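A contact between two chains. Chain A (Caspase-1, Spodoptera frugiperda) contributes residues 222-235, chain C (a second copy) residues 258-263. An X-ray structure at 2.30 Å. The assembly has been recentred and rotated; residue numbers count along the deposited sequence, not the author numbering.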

ATOM      1  N   LEU A 222      -5.337   8.623  -4.037  1.00 20.39           N
ATOM      2  CA  LEU A 222      -4.190   8.432  -3.134  1.00 20.34           C
ATOM      3  C   LEU A 222      -3.915   9.710  -2.341  1.00 20.07           C
ATOM      4  O   LEU A 222      -3.431   9.660  -1.214  1.00 19.52           O
ATOM      5  CB  LEU A 222      -2.907   7.989  -3.897  1.00 17.21           C
ATOM      6  CG  LEU A 222      -3.016   6.670  -4.686  1.00 19.68           C
ATOM      7  CD1 LEU A 222      -1.580   6.219  -5.204  1.00 15.20           C
ATOM      8  CD2 LEU A 222      -3.632   5.559  -3.765  1.00 19.28           C
ATOM      9  N   THR A 223      -4.189  10.863  -2.936  1.00 19.84           N
ATOM     10  CA  THR A 223      -4.026  12.122  -2.202  1.00 17.27           C
ATOM     11  C   THR A 223      -5.138  12.159  -1.138  1.00 18.75           C
ATOM     12  O   THR A 223      -4.921  12.492   0.014  1.00 22.01           O
ATOM     13  CB  THR A 223      -4.218  13.326  -3.112  1.00 15.97           C
ATOM     14  OG1 THR A 223      -3.212  13.325  -4.125  1.00 17.70           O
ATOM     15  CG2 THR A 223      -4.162  14.621  -2.295  1.00 14.75           C
ATOM     16  N   LEU A 224      -6.338  11.788  -1.548  1.00 17.45           N
ATOM     17  CA  LEU A 224      -7.487  11.784  -0.659  1.00 21.52           C
ATOM     18  C   LEU A 224      -7.292  10.803   0.508  1.00 23.78           C
ATOM     19  O   LEU A 224      -7.632  11.118   1.662  1.00 23.33           O
ATOM     20  CB  LEU A 224      -8.717  11.396  -1.474  1.00 20.96           C
ATOM     21  CG  LEU A 224     -10.073  11.841  -0.997  1.00 29.60           C
ATOM     22  CD1 LEU A 224     -10.952  12.000  -2.212  1.00 34.06           C
ATOM     23  CD2 LEU A 224     -10.653  10.816  -0.003  1.00 31.00           C
ATOM     24  N   LEU A 225      -6.763   9.605   0.197  1.00 23.52           N
ATOM     25  CA  LEU A 225      -6.545   8.585   1.218  1.00 21.85           C
ATOM     26  C   LEU A 225      -5.415   9.030   2.146  1.00 21.78           C
ATOM     27  O   LEU A 225      -5.425   8.688   3.342  1.00 21.39           O
ATOM     28  CB  LEU A 225      -6.269   7.213   0.557  1.00 20.30           C
ATOM     29  CG  LEU A 225      -7.555   6.576   0.008  1.00 19.72           C
ATOM     30  CD1 LEU A 225      -7.297   5.238  -0.714  1.00 12.98           C
ATOM     31  CD2 LEU A 225      -8.503   6.391   1.181  1.00 17.68           C
ATOM     32  N   THR A 226      -4.461   9.807   1.608  1.00 18.82           N
ATOM     33  CA  THR A 226      -3.378  10.323   2.450  1.00 20.80           C
ATOM     34  C   THR A 226      -4.048  11.184   3.571  1.00 23.66           C
ATOM     35  O   THR A 226      -3.687  11.089   4.758  1.00 23.50           O
ATOM     36  CB  THR A 226      -2.348  11.244   1.665  1.00 17.34           C
ATOM     37  OG1 THR A 226      -1.669  10.492   0.655  1.00 20.97           O
ATOM     38  CG2 THR A 226      -1.270  11.768   2.618  1.00 14.94           C
ATOM     39  N   PHE A 227      -5.029  12.012   3.205  1.00 21.30           N
ATOM     40  CA  PHE A 227      -5.670  12.853   4.229  1.00 23.94           C
ATOM     41  C   PHE A 227      -6.599  12.078   5.148  1.00 21.57           C
ATOM     42  O   PHE A 227      -6.832  12.494   6.286  1.00 19.44           O
ATOM     43  CB  PHE A 227      -6.358  14.051   3.558  1.00 25.60           C
ATOM     44  CG  PHE A 227      -5.369  14.967   2.904  1.00 32.21           C
ATOM     45  CD1 PHE A 227      -5.444  15.258   1.555  1.00 32.94           C
ATOM     46  CD2 PHE A 227      -4.271  15.444   3.633  1.00 33.14           C
ATOM     47  CE1 PHE A 227      -4.435  16.008   0.935  1.00 35.73           C
ATOM     48  CE2 PHE A 227      -3.265  16.186   3.022  1.00 35.19           C
ATOM     49  CZ  PHE A 227      -3.350  16.466   1.668  1.00 34.32           C
ATOM     50  N   VAL A 228      -7.110  10.953   4.649  1.00 19.14           N
ATOM     51  CA  VAL A 228      -7.944  10.078   5.439  1.00 18.79           C
ATOM     52  C   VAL A 228      -6.973   9.550   6.516  1.00 20.08           C
ATOM     53  O   VAL A 228      -7.302   9.588   7.735  1.00 16.79           O
ATOM     54  CB  VAL A 228      -8.535   8.920   4.564  1.00 19.31           C
ATOM     55  CG1 VAL A 228      -9.067   7.819   5.466  1.00 19.66           C
ATOM     56  CG2 VAL A 228      -9.674   9.465   3.632  1.00 15.76           C
ATOM     57  N   CYS A 229      -5.766   9.132   6.082  1.00 15.48           N
ATOM     58  CA  CYS A 229      -4.766   8.627   7.039  1.00 18.17           C
ATOM     59  C   CYS A 229      -4.419   9.708   8.063  1.00 21.81           C
ATOM     60  O   CYS A 229      -4.261   9.418   9.282  1.00 21.64           O
ATOM     61  CB  CYS A 229      -3.451   8.150   6.352  1.00 14.11           C
ATOM     62  SG  CYS A 229      -3.634   6.631   5.388  1.00 21.68           S
ATOM     63  N   GLN A 230      -4.276  10.947   7.573  1.00 23.42           N
ATOM     64  CA  GLN A 230      -3.965  12.068   8.450  1.00 23.36           C
ATOM     65  C   GLN A 230      -5.077  12.289   9.455  1.00 22.76           C
ATOM     66  O   GLN A 230      -4.807  12.494  10.637  1.00 23.45           O
ATOM     67  CB  GLN A 230      -3.761  13.359   7.668  1.00 26.55           C
ATOM     68  CG  GLN A 230      -3.098  14.487   8.518  1.00 28.08           C
ATOM     69  CD  GLN A 230      -2.950  15.825   7.771  1.00 29.36           C
ATOM     70  OE1 GLN A 230      -3.649  16.777   8.084  1.00 32.69           O
ATOM     71  NE2 GLN A 230      -2.033  15.889   6.781  1.00 22.90           N
ATOM     72  N   LYS A 231      -6.326  12.230   9.011  1.00 21.99           N
ATOM     73  CA  LYS A 231      -7.429  12.454   9.960  1.00 24.93           C
ATOM     74  C   LYS A 231      -7.439  11.374  11.034  1.00 25.71           C
ATOM     75  O   LYS A 231      -7.473  11.698  12.233  1.00 24.38           O
ATOM     76  CB  LYS A 231      -8.798  12.482   9.263  1.00 28.92           C
ATOM     77  CG  LYS A 231      -8.889  13.543   8.217  1.00 36.45           C
ATOM     78  CD  LYS A 231     -10.225  14.272   8.183  1.00 49.95           C
ATOM     79  CE  LYS A 231     -10.060  15.543   7.291  1.00 54.28           C
ATOM     80  NZ  LYS A 231     -11.322  16.238   6.858  1.00 57.58           N
ATOM     81  N   VAL A 232      -7.436  10.108  10.582  1.00 22.22           N
ATOM     82  CA  VAL A 232      -7.394   8.962  11.466  1.00 23.02           C
ATOM     83  C   VAL A 232      -6.187   9.077  12.411  1.00 22.71           C
ATOM     84  O   VAL A 232      -6.334   8.873  13.639  1.00 21.02           O
ATOM     85  CB  VAL A 232      -7.301   7.586  10.687  1.00 23.99           C
ATOM     86  CG1 VAL A 232      -7.189   6.419  11.679  1.00 18.15           C
ATOM     87  CG2 VAL A 232      -8.571   7.381   9.826  1.00 23.05           C
ATOM     88  N   ALA A 233      -5.024   9.447  11.877  1.00 18.09           N
ATOM     89  CA  ALA A 233      -3.822   9.545  12.732  1.00 19.12           C
ATOM     90  C   ALA A 233      -3.806  10.688  13.732  1.00 21.20           C
ATOM     91  O   ALA A 233      -3.170  10.601  14.789  1.00 20.38           O
ATOM     92  CB  ALA A 233      -2.593   9.652  11.878  1.00 16.52           C
ATOM     93  N   LEU A 234      -4.475  11.783  13.384  1.00 23.12           N
ATOM     94  CA  LEU A 234      -4.471  12.956  14.249  1.00 25.55           C
ATOM     95  C   LEU A 234      -5.712  13.212  15.095  1.00 26.16           C
ATOM     96  O   LEU A 234      -5.588  13.599  16.229  1.00 26.98           O
ATOM     97  CB  LEU A 234      -4.186  14.234  13.417  1.00 23.71           C
ATOM     98  CG  LEU A 234      -2.828  14.319  12.715  1.00 26.63           C
ATOM     99  CD1 LEU A 234      -2.707  15.541  11.829  1.00 25.22           C
ATOM    100  CD2 LEU A 234      -1.777  14.344  13.764  1.00 28.43           C
ATOM    101  N   ASP A 235      -6.899  12.964  14.564  1.00 26.64           N
ATOM    102  CA  ASP A 235      -8.093  13.337  15.293  1.00 28.42           C
ATOM    103  C   ASP A 235      -8.777  12.322  16.177  1.00 30.36           C
ATOM    104  O   ASP A 235      -9.803  12.628  16.775  1.00 29.39           O
ATOM    105  CB  ASP A 235      -9.111  13.919  14.305  1.00 28.69           C
ATOM    106  CG  ASP A 235      -8.509  15.060  13.419  1.00 33.89           C
ATOM    107  OD1 ASP A 235      -7.474  15.676  13.804  1.00 30.20           O
ATOM    108  OD2 ASP A 235      -9.087  15.336  12.333  1.00 33.38           O
TER
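Chain C 258-263: MLTRLL

Residues 258-263 of chain C, without regular structure, cross the chain A helix from Met C258 to Arg C261, then turn to run toward its N-terminal end at Leu C262; the nearest CA atoms across the contact are those of Gln A230 and Thr C260, 4.3 Å apart. Met C258 points its CA-to-CB bond away from the helix and makes no close contact. Leu C259, in an extended conformation, meets the helix through its carbonyl: its O lies 3.5 Å from CB of Cys A229 and 3.6 Å from CG2 of Thr A226. At Thr C260 the backbone turns (-98/-5). CG2 of Thr C260 packs 3.8 Å from CB of Ala A233, and O of Thr C260 accepts the one direct hydrogen bond of the contact, from NE2 of Gln A230 (2.9 Å, 160°). Arg C261 returns to an extended backbone (-142/169). The CA-to-CB bond of Arg C261 points away, but its guanidinium comes nearer, NH2 of Arg C261 lying 4.2 Å from CD1 of Leu A234 and NH1 3.3 Å from NE2 of Gln A230, both donors, unbonded. A water donates to both O of Arg C261 (2.7 Å) and OG1 of Thr A226 (3.2 Å), bridging the chains. Leu C262, also extended, reaches the earlier helical turns, its CD1 4.0 Å from CZ of Phe A227 and its CD2 4.1 Å from CG2 of Thr A223, while Leu C263 lies out of reach.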

ATOM      1  N   MET C 258       1.455   4.372   4.664  1.00 18.95           N
ATOM      2  CA  MET C 258       0.940   4.794   5.962  1.00 19.06           C
ATOM      3  C   MET C 258       1.210   6.316   6.054  1.00 18.80           C
ATOM      4  O   MET C 258       1.096   6.893   7.137  1.00 19.85           O
ATOM      5  CB  MET C 258       1.678   4.122   7.121  1.00 20.16           C
ATOM      6  CG  MET C 258       1.163   2.748   7.510  1.00 24.89           C
ATOM      7  SD  MET C 258       1.395   1.470   6.279  1.00 33.99           S
ATOM      8  CE  MET C 258       3.081   1.266   6.166  1.00 20.21           C
ATOM      9  N   LEU C 259       1.582   6.949   4.939  1.00 18.74           N
ATOM     10  CA  LEU C 259       1.871   8.392   4.925  1.00 19.45           C
ATOM     11  C   LEU C 259       0.679   9.239   5.327  1.00 20.17           C
ATOM     12  O   LEU C 259      -0.426   9.084   4.806  1.00 21.87           O
ATOM     13  CB  LEU C 259       2.370   8.832   3.549  1.00 16.20           C
ATOM     14  CG  LEU C 259       3.670   8.142   3.115  1.00 19.07           C
ATOM     15  CD1 LEU C 259       4.125   8.793   1.847  1.00 14.62           C
ATOM     16  CD2 LEU C 259       4.821   8.234   4.203  1.00 14.77           C
ATOM     17  N   THR C 260       0.894  10.128   6.285  1.00 22.44           N
ATOM     18  CA  THR C 260      -0.184  10.998   6.765  1.00 21.36           C
ATOM     19  C   THR C 260      -0.136  12.407   6.102  1.00 24.10           C
ATOM     20  O   THR C 260      -0.994  13.266   6.341  1.00 28.19           O
ATOM     21  CB  THR C 260      -0.082  11.139   8.286  1.00 20.83           C
ATOM     22  OG1 THR C 260       1.195  11.700   8.607  1.00 20.28           O
ATOM     23  CG2 THR C 260      -0.209   9.761   8.976  1.00 21.22           C
ATOM     24  N   ARG C 261       0.897  12.659   5.311  1.00 21.48           N
ATOM     25  CA  ARG C 261       1.029  13.922   4.619  1.00 22.76           C
ATOM     26  C   ARG C 261       1.617  13.613   3.235  1.00 22.98           C
ATOM     27  O   ARG C 261       2.046  12.488   2.968  1.00 19.53           O
ATOM     28  CB  ARG C 261       1.957  14.881   5.388  1.00 25.15           C
ATOM     29  CG  ARG C 261       1.614  15.048   6.876  1.00 21.89           C
ATOM     30  CD  ARG C 261       2.526  16.084   7.497  1.00 21.05           C
ATOM     31  NE  ARG C 261       2.405  16.093   8.954  1.00 23.65           N
ATOM     32  CZ  ARG C 261       1.317  16.494   9.618  1.00 24.24           C
ATOM     33  NH1 ARG C 261       0.230  16.952   8.970  1.00 19.20           N
ATOM     34  NH2 ARG C 261       1.296  16.381  10.938  1.00 24.00           N
ATOM     35  N   LEU C 262       1.611  14.612   2.353  1.00 23.62           N
ATOM     36  CA  LEU C 262       2.125  14.430   1.015  1.00 25.01           C
ATOM     37  C   LEU C 262       3.620  14.619   1.080  1.00 22.94           C
ATOM     38  O   LEU C 262       4.123  15.404   1.873  1.00 23.15           O
ATOM     39  CB  LEU C 262       1.498  15.434   0.044  1.00 25.08           C
ATOM     40  CG  LEU C 262       0.022  15.312  -0.338  1.00 25.41           C
ATOM     41  CD1 LEU C 262      -0.370  16.575  -1.060  1.00 27.15           C
ATOM     42  CD2 LEU C 262      -0.239  14.128  -1.259  1.00 24.08           C
ATOM     43  N   LEU C 263       4.324  13.882   0.251  1.00 21.38           N
ATOM     44  CA  LEU C 263       5.775  13.995   0.226  1.00 22.97           C
ATOM     45  C   LEU C 263       6.331  14.513  -1.113  1.00 21.59           C
ATOM     46  O   LEU C 263       6.287  13.835  -2.140  1.00 24.19           O
ATOM     47  CB  LEU C 263       6.426  12.638   0.592  1.00 20.65           C
ATOM     48  CG  LEU C 263       7.950  12.520   0.386  1.00 23.99           C
ATOM     49  CD1 LEU C 263       8.697  13.723   0.943  1.00 25.25           C
ATOM     50  CD2 LEU C 263       8.419  11.264   1.026  1.00 23.46           C
TER
HETATM   51  O   HOH W   1       1.484  10.926   0.865  1.00 21.66           O